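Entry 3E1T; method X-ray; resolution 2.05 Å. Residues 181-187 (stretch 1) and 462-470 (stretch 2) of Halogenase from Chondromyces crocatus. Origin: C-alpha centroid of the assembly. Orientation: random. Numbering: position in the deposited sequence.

Stretch 1, residues 181-187: RVYSRFF
Stretch 2 462-470: MQGFTREIT

Segments far apart in sequence are often joined by one well-aimed backbone hydrogen bond, with apolar side chains packed beside it. The contact between residues 181-187 and 462-470 of this halogenase, at least 277 positions apart wherever they touch, is a compact example that buries 443 Å² in total.

The first stretch enters as a strand, 181-183, and then continues as loop. The second opens with a type II turn from Met462 to Phe465, closed by Phe465 N donating to Met462 O at 3.1 Å, and leads through Thr466, the N-cap residue, into a helix beginning at Arg467. Thr470 N and Thr470 OG1 both donate to Thr466 O, at 3.3 and 2.7 Å, in the first turn of that helix.

Along the strand, side chains alternate. Arg181 (phi/psi -81/128, chi1 t) points its CA-to-CB bond away and makes no contact. Val182 (-117/119, chi1 t) points toward the second stretch and packs where the Phe465 ring meets Thr466 and Ile469: its CG1 lies 3.6 Å from Phe465 CD1 and 3.7 Å from Thr466 CG2, while its CB lies 3.7 Å from Ile469 CG1. Ile469 is m at both chi angles, and Thr466 has chi1 t. The carbonyl takes part as well, for Val182 O sits 3.1 Å from Phe465 CE1 at the edge of the ring, near its plane. Phe465 itself (-110/146) has chi1 -89° and chi2 -65°; its CA-to-CB bond runs sideways, but the end of the side chain comes nearer to the strand.

Tyr183 (-79/139, chi1 m) again points away, leaving its backbone to make the link. A water donates to Tyr183 O at 2.7 Å and to Gly464 O at 3.2 Å, bridging two carbonyls that could not bond to each other directly; it also accepts a weak bond from Thr466 N at 3.3 Å.

Ser184 (-73/134, chi1 t) lays CB over one face of the Phe465 ring, 4.0 Å from Phe465 CZ. Its OG receives weak bonds from Phe186 N at 3.1 Å and Phe187 N at 3.3 Å, which tie the loop to itself as it bends.

At Arg185 (-81/-18, chi1 m, chi2 t) the backbones come closest, its CA 4.3 Å from Gly464 CA. Arg185 N donates to Gly464 O at 2.7 Å with a nearly straight angle of 168°, the sole direct hydrogen bond across the contact. Ser184 CA adds a CA-H...O approach to Gly464 O at 3.6 Å. Gly464 (106/-2) suits this site twice over: an ideal CB would lie 2.7 Å from Phe186 N, a clash, and would also jam against the preceding carbonyl.

Phe186 (-74/-53, chi1 t, chi2 84°) points toward the turn, with Gln463 NE2 at its ring edge, 3.5 Å from Phe186 CD1. Gln463 (-51/127) reaches there extended, t at chi1 and chi2. Phe187 (-89/53, chi1 m) ends the stretch without contact.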

ATOM      1  N   ARG A 181     -11.868 -10.848   5.333  1.00 27.73           N
ATOM      2  CA  ARG A 181     -10.715 -10.595   4.472  1.00 27.59           C
ATOM      3  C   ARG A 181     -10.627 -11.750   3.456  1.00 27.27           C
ATOM      4  O   ARG A 181     -10.690 -12.921   3.830  1.00 27.05           O
ATOM      5  CB  ARG A 181      -9.446 -10.462   5.312  1.00 27.32           C
ATOM      6  CG  ARG A 181      -8.177 -10.406   4.516  1.00 27.62           C
ATOM      7  CD  ARG A 181      -6.981 -10.502   5.421  1.00 27.86           C
ATOM      8  NE  ARG A 181      -6.783  -9.258   6.163  1.00 28.45           N
ATOM      9  CZ  ARG A 181      -5.688  -8.971   6.854  1.00 28.66           C
ATOM     10  NH1 ARG A 181      -4.685  -9.841   6.915  1.00 32.10           N
ATOM     11  NH2 ARG A 181      -5.595  -7.814   7.482  1.00 28.88           N
ATOM     12  N   VAL A 182     -10.538 -11.397   2.179  1.00 26.59           N
ATOM     13  CA  VAL A 182     -10.485 -12.366   1.080  1.00 26.30           C
ATOM     14  C   VAL A 182      -9.138 -12.205   0.358  1.00 26.53           C
ATOM     15  O   VAL A 182      -8.837 -11.134  -0.129  1.00 25.66           O
ATOM     16  CB  VAL A 182     -11.672 -12.129   0.092  1.00 26.47           C
ATOM     17  CG1 VAL A 182     -11.554 -12.989  -1.156  1.00 25.83           C
ATOM     18  CG2 VAL A 182     -13.030 -12.412   0.796  1.00 25.97           C
ATOM     19  N   TYR A 183      -8.329 -13.264   0.338  1.00 26.68           N
ATOM     20  CA  TYR A 183      -7.016 -13.233  -0.292  1.00 27.40           C
ATOM     21  C   TYR A 183      -7.078 -13.382  -1.813  1.00 27.77           C
ATOM     22  O   TYR A 183      -7.878 -14.152  -2.336  1.00 28.68           O
ATOM     23  CB  TYR A 183      -6.089 -14.293   0.338  1.00 27.89           C
ATOM     24  CG  TYR A 183      -5.862 -14.044   1.804  1.00 27.93           C
ATOM     25  CD1 TYR A 183      -4.823 -13.218   2.233  1.00 28.53           C
ATOM     26  CD2 TYR A 183      -6.705 -14.603   2.768  1.00 29.53           C
ATOM     27  CE1 TYR A 183      -4.612 -12.965   3.593  1.00 28.96           C
ATOM     28  CE2 TYR A 183      -6.498 -14.357   4.140  1.00 30.80           C
ATOM     29  CZ  TYR A 183      -5.452 -13.532   4.533  1.00 29.14           C
ATOM     30  OH  TYR A 183      -5.226 -13.278   5.864  1.00 31.47           O
ATOM     31  N   SER A 184      -6.250 -12.608  -2.506  1.00 28.39           N
ATOM     32  CA  SER A 184      -6.052 -12.743  -3.945  1.00 29.00           C
ATOM     33  C   SER A 184      -5.237 -13.978  -4.247  1.00 29.68           C
ATOM     34  O   SER A 184      -4.200 -14.198  -3.627  1.00 29.69           O
ATOM     35  CB  SER A 184      -5.286 -11.545  -4.484  1.00 29.05           C
ATOM     36  OG  SER A 184      -4.835 -11.797  -5.816  1.00 28.67           O
ATOM     37  N   ARG A 185      -5.683 -14.762  -5.226  1.00 30.28           N
ATOM     38  CA  ARG A 185      -4.894 -15.917  -5.674  1.00 31.37           C
ATOM     39  C   ARG A 185      -3.766 -15.537  -6.657  1.00 30.43           C
ATOM     40  O   ARG A 185      -2.813 -16.296  -6.853  1.00 30.77           O
ATOM     41  CB  ARG A 185      -5.811 -16.997  -6.256  1.00 32.42           C
ATOM     42  CG  ARG A 185      -6.784 -17.531  -5.226  1.00 36.36           C
ATOM     43  CD  ARG A 185      -7.597 -18.728  -5.722  1.00 44.26           C
ATOM     44  NE  ARG A 185      -8.966 -18.673  -5.197  1.00 49.51           N
ATOM     45  CZ  ARG A 185      -9.334 -18.990  -3.954  1.00 52.29           C
ATOM     46  NH1 ARG A 185      -8.442 -19.410  -3.059  1.00 53.63           N
ATOM     47  NH2 ARG A 185     -10.614 -18.885  -3.602  1.00 53.48           N
ATOM     48  N   PHE A 186      -3.862 -14.356  -7.253  1.00 29.26           N
ATOM     49  CA  PHE A 186      -2.841 -13.882  -8.185  1.00 28.03           C
ATOM     50  C   PHE A 186      -1.560 -13.453  -7.482  1.00 27.85           C
ATOM     51  O   PHE A 186      -0.479 -13.881  -7.857  1.00 27.53           O
ATOM     52  CB  PHE A 186      -3.366 -12.731  -9.043  1.00 27.85           C
ATOM     53  CG  PHE A 186      -2.462 -12.392 -10.208  1.00 27.89           C
ATOM     54  CD1 PHE A 186      -2.558 -13.099 -11.401  1.00 27.25           C
ATOM     55  CD2 PHE A 186      -1.496 -11.392 -10.092  1.00 26.26           C
ATOM     56  CE1 PHE A 186      -1.709 -12.805 -12.474  1.00 27.50           C
ATOM     57  CE2 PHE A 186      -0.637 -11.091 -11.145  1.00 27.53           C
ATOM     58  CZ  PHE A 186      -0.749 -11.800 -12.348  1.00 27.32           C
ATOM     59  N   PHE A 187      -1.689 -12.573  -6.487  1.00 26.91           N
ATOM     60  CA  PHE A 187      -0.541 -12.032  -5.774  1.00 26.18           C
ATOM     61  C   PHE A 187      -0.174 -12.908  -4.575  1.00 26.73           C
ATOM     62  O   PHE A 187      -0.047 -12.429  -3.449  1.00 25.92           O
ATOM     63  CB  PHE A 187      -0.814 -10.578  -5.355  1.00 25.38           C
ATOM     64  CG  PHE A 187      -1.114  -9.661  -6.520  1.00 23.93           C
ATOM     65  CD1 PHE A 187      -0.089  -9.196  -7.338  1.00 22.37           C
ATOM     66  CD2 PHE A 187      -2.414  -9.299  -6.814  1.00 22.26           C
ATOM     67  CE1 PHE A 187      -0.359  -8.368  -8.423  1.00 22.97           C
ATOM     68  CE2 PHE A 187      -2.698  -8.460  -7.884  1.00 22.22           C
ATOM     69  CZ  PHE A 187      -1.650  -7.982  -8.683  1.00 23.37           C
ATOM     70  N   MET A 462     -10.375  -8.300 -11.877  1.00 36.19           N
ATOM     71  CA  MET A 462     -10.027  -8.738 -10.522  1.00 34.81           C
ATOM     72  C   MET A 462      -9.536 -10.198 -10.480  1.00 34.70           C
ATOM     73  O   MET A 462      -9.863 -10.945  -9.550  1.00 34.88           O
ATOM     74  CB  MET A 462     -11.209  -8.541  -9.558  1.00 34.47           C
ATOM     75  CG  MET A 462     -11.669  -7.087  -9.320  1.00 33.40           C
ATOM     76  SD  MET A 462     -10.382  -5.840  -9.061  1.00 31.73           S
ATOM     77  CE  MET A 462      -9.722  -6.381  -7.470  1.00 29.76           C
ATOM     78  N   GLN A 463      -8.732 -10.597 -11.468  1.00 33.90           N
ATOM     79  CA  GLN A 463      -8.229 -11.968 -11.530  1.00 32.99           C
ATOM     80  C   GLN A 463      -7.605 -12.418 -10.217  1.00 32.45           C
ATOM     81  O   GLN A 463      -6.722 -11.749  -9.676  1.00 32.10           O
ATOM     82  CB  GLN A 463      -7.201 -12.136 -12.655  1.00 32.62           C
ATOM     83  CG  GLN A 463      -6.844 -13.599 -12.931  1.00 33.02           C
ATOM     84  CD  GLN A 463      -5.875 -13.751 -14.072  1.00 32.36           C
ATOM     85  OE1 GLN A 463      -6.105 -13.236 -15.160  1.00 33.62           O
ATOM     86  NE2 GLN A 463      -4.771 -14.435 -13.821  1.00 31.46           N
ATOM     87  N   GLY A 464      -8.068 -13.561  -9.722  1.00 32.11           N
ATOM     88  CA  GLY A 464      -7.552 -14.136  -8.480  1.00 32.51           C
ATOM     89  C   GLY A 464      -8.511 -13.994  -7.308  1.00 32.90           C
ATOM     90  O   GLY A 464      -8.228 -14.488  -6.211  1.00 32.11           O
ATOM     91  N   PHE A 465      -9.647 -13.335  -7.550  1.00 32.96           N
ATOM     92  CA  PHE A 465     -10.676 -13.139  -6.519  1.00 33.82           C
ATOM     93  C   PHE A 465     -11.964 -13.929  -6.727  1.00 34.88           C
ATOM     94  O   PHE A 465     -12.420 -14.139  -7.858  1.00 34.75           O
ATOM     95  CB  PHE A 465     -11.047 -11.660  -6.369  1.00 33.03           C
ATOM     96  CG  PHE A 465     -10.202 -10.926  -5.383  1.00 31.75           C
ATOM     97  CD1 PHE A 465     -10.239 -11.261  -4.033  1.00 31.78           C
ATOM     98  CD2 PHE A 465      -9.370  -9.900  -5.799  1.00 29.57           C
ATOM     99  CE1 PHE A 465      -9.446 -10.584  -3.110  1.00 31.99           C
ATOM    100  CE2 PHE A 465      -8.588  -9.206  -4.882  1.00 31.34           C
ATOM    101  CZ  PHE A 465      -8.612  -9.557  -3.539  1.00 31.31           C
ATOM    102  N   THR A 466     -12.541 -14.325  -5.594  1.00 35.49           N
ATOM    103  CA  THR A 466     -13.859 -14.938  -5.490  1.00 37.01           C
ATOM    104  C   THR A 466     -14.941 -14.018  -6.113  1.00 36.86           C
ATOM    105  O   THR A 466     -14.654 -12.869  -6.433  1.00 36.35           O
ATOM    106  CB  THR A 466     -14.143 -15.213  -4.007  1.00 36.88           C
ATOM    107  OG1 THR A 466     -15.227 -16.137  -3.879  1.00 41.08           O
ATOM    108  CG2 THR A 466     -14.481 -13.921  -3.273  1.00 37.59           C
ATOM    109  N   ARG A 467     -16.169 -14.510  -6.281  1.00 37.59           N
ATOM    110  CA  ARG A 467     -17.227 -13.715  -6.948  1.00 38.34           C
ATOM    111  C   ARG A 467     -17.674 -12.478  -6.167  1.00 38.08           C
ATOM    112  O   ARG A 467     -18.045 -11.454  -6.775  1.00 38.09           O
ATOM    113  CB  ARG A 467     -18.471 -14.559  -7.253  1.00 38.92           C
ATOM    114  CG  ARG A 467     -19.319 -14.891  -6.014  1.00 42.28           C
ATOM    115  CD  ARG A 467     -20.792 -14.517  -6.215  1.00 47.13           C
ATOM    116  NE  ARG A 467     -21.525 -14.489  -4.945  1.00 50.11           N
ATOM    117  CZ  ARG A 467     -21.898 -13.379  -4.304  1.00 51.74           C
ATOM    118  NH1 ARG A 467     -21.623 -12.177  -4.805  1.00 52.04           N
ATOM    119  NH2 ARG A 467     -22.561 -13.470  -3.156  1.00 52.62           N
ATOM    120  N   GLU A 468     -17.682 -12.599  -4.837  1.00 37.19           N
ATOM    121  CA  GLU A 468     -18.157 -11.532  -3.951  1.00 37.60           C
ATOM    122  C   GLU A 468     -17.299 -10.274  -4.073  1.00 36.05           C
ATOM    123  O   GLU A 468     -17.832  -9.190  -4.274  1.00 36.43           O
ATOM    124  CB  GLU A 468     -18.243 -12.004  -2.491  1.00 37.40           C
ATOM    125  CG  GLU A 468     -18.930 -10.989  -1.555  1.00 39.19           C
ATOM    126  CD  GLU A 468     -19.258 -11.550  -0.163  1.00 40.15           C
ATOM    127  OE1 GLU A 468     -18.683 -12.592   0.228  1.00 42.68           O
ATOM    128  OE2 GLU A 468     -20.101 -10.939   0.542  1.00 43.73           O
ATOM    129  N   ILE A 469     -15.978 -10.419  -3.973  1.00 34.57           N
ATOM    130  CA  ILE A 469     -15.081  -9.284  -4.198  1.00 33.26           C
ATOM    131  C   ILE A 469     -15.223  -8.742  -5.633  1.00 33.06           C
ATOM    132  O   ILE A 469     -15.314  -7.532  -5.840  1.00 32.86           O
ATOM    133  CB  ILE A 469     -13.617  -9.637  -3.876  1.00 32.99           C
ATOM    134  CG1 ILE A 469     -13.473 -10.024  -2.394  1.00 31.73           C
ATOM    135  CG2 ILE A 469     -12.675  -8.491  -4.280  1.00 31.69           C
ATOM    136  CD1 ILE A 469     -13.756  -8.886  -1.386  1.00 30.79           C
ATOM    137  N   THR A 470     -15.273  -9.640  -6.620  1.00 32.97           N
ATOM    138  CA  THR A 470     -15.370  -9.223  -8.023  1.00 32.89           C
ATOM    139  C   THR A 470     -16.612  -8.366  -8.272  1.00 33.21           C
ATOM    140  O   THR A 470     -16.542  -7.341  -8.955  1.00 33.30           O
ATOM    141  CB  THR A 470     -15.339 -10.440  -8.995  1.00 33.26           C
ATOM    142  OG1 THR A 470     -14.263 -11.324  -8.635  1.00 32.60           O
ATOM    143  CG2 THR A 470     -15.128  -9.975 -10.423  1.00 33.31           C
TER
HETATM  144  O   HOH W   1     -10.003 -15.156  -3.654  1.00 36.31           O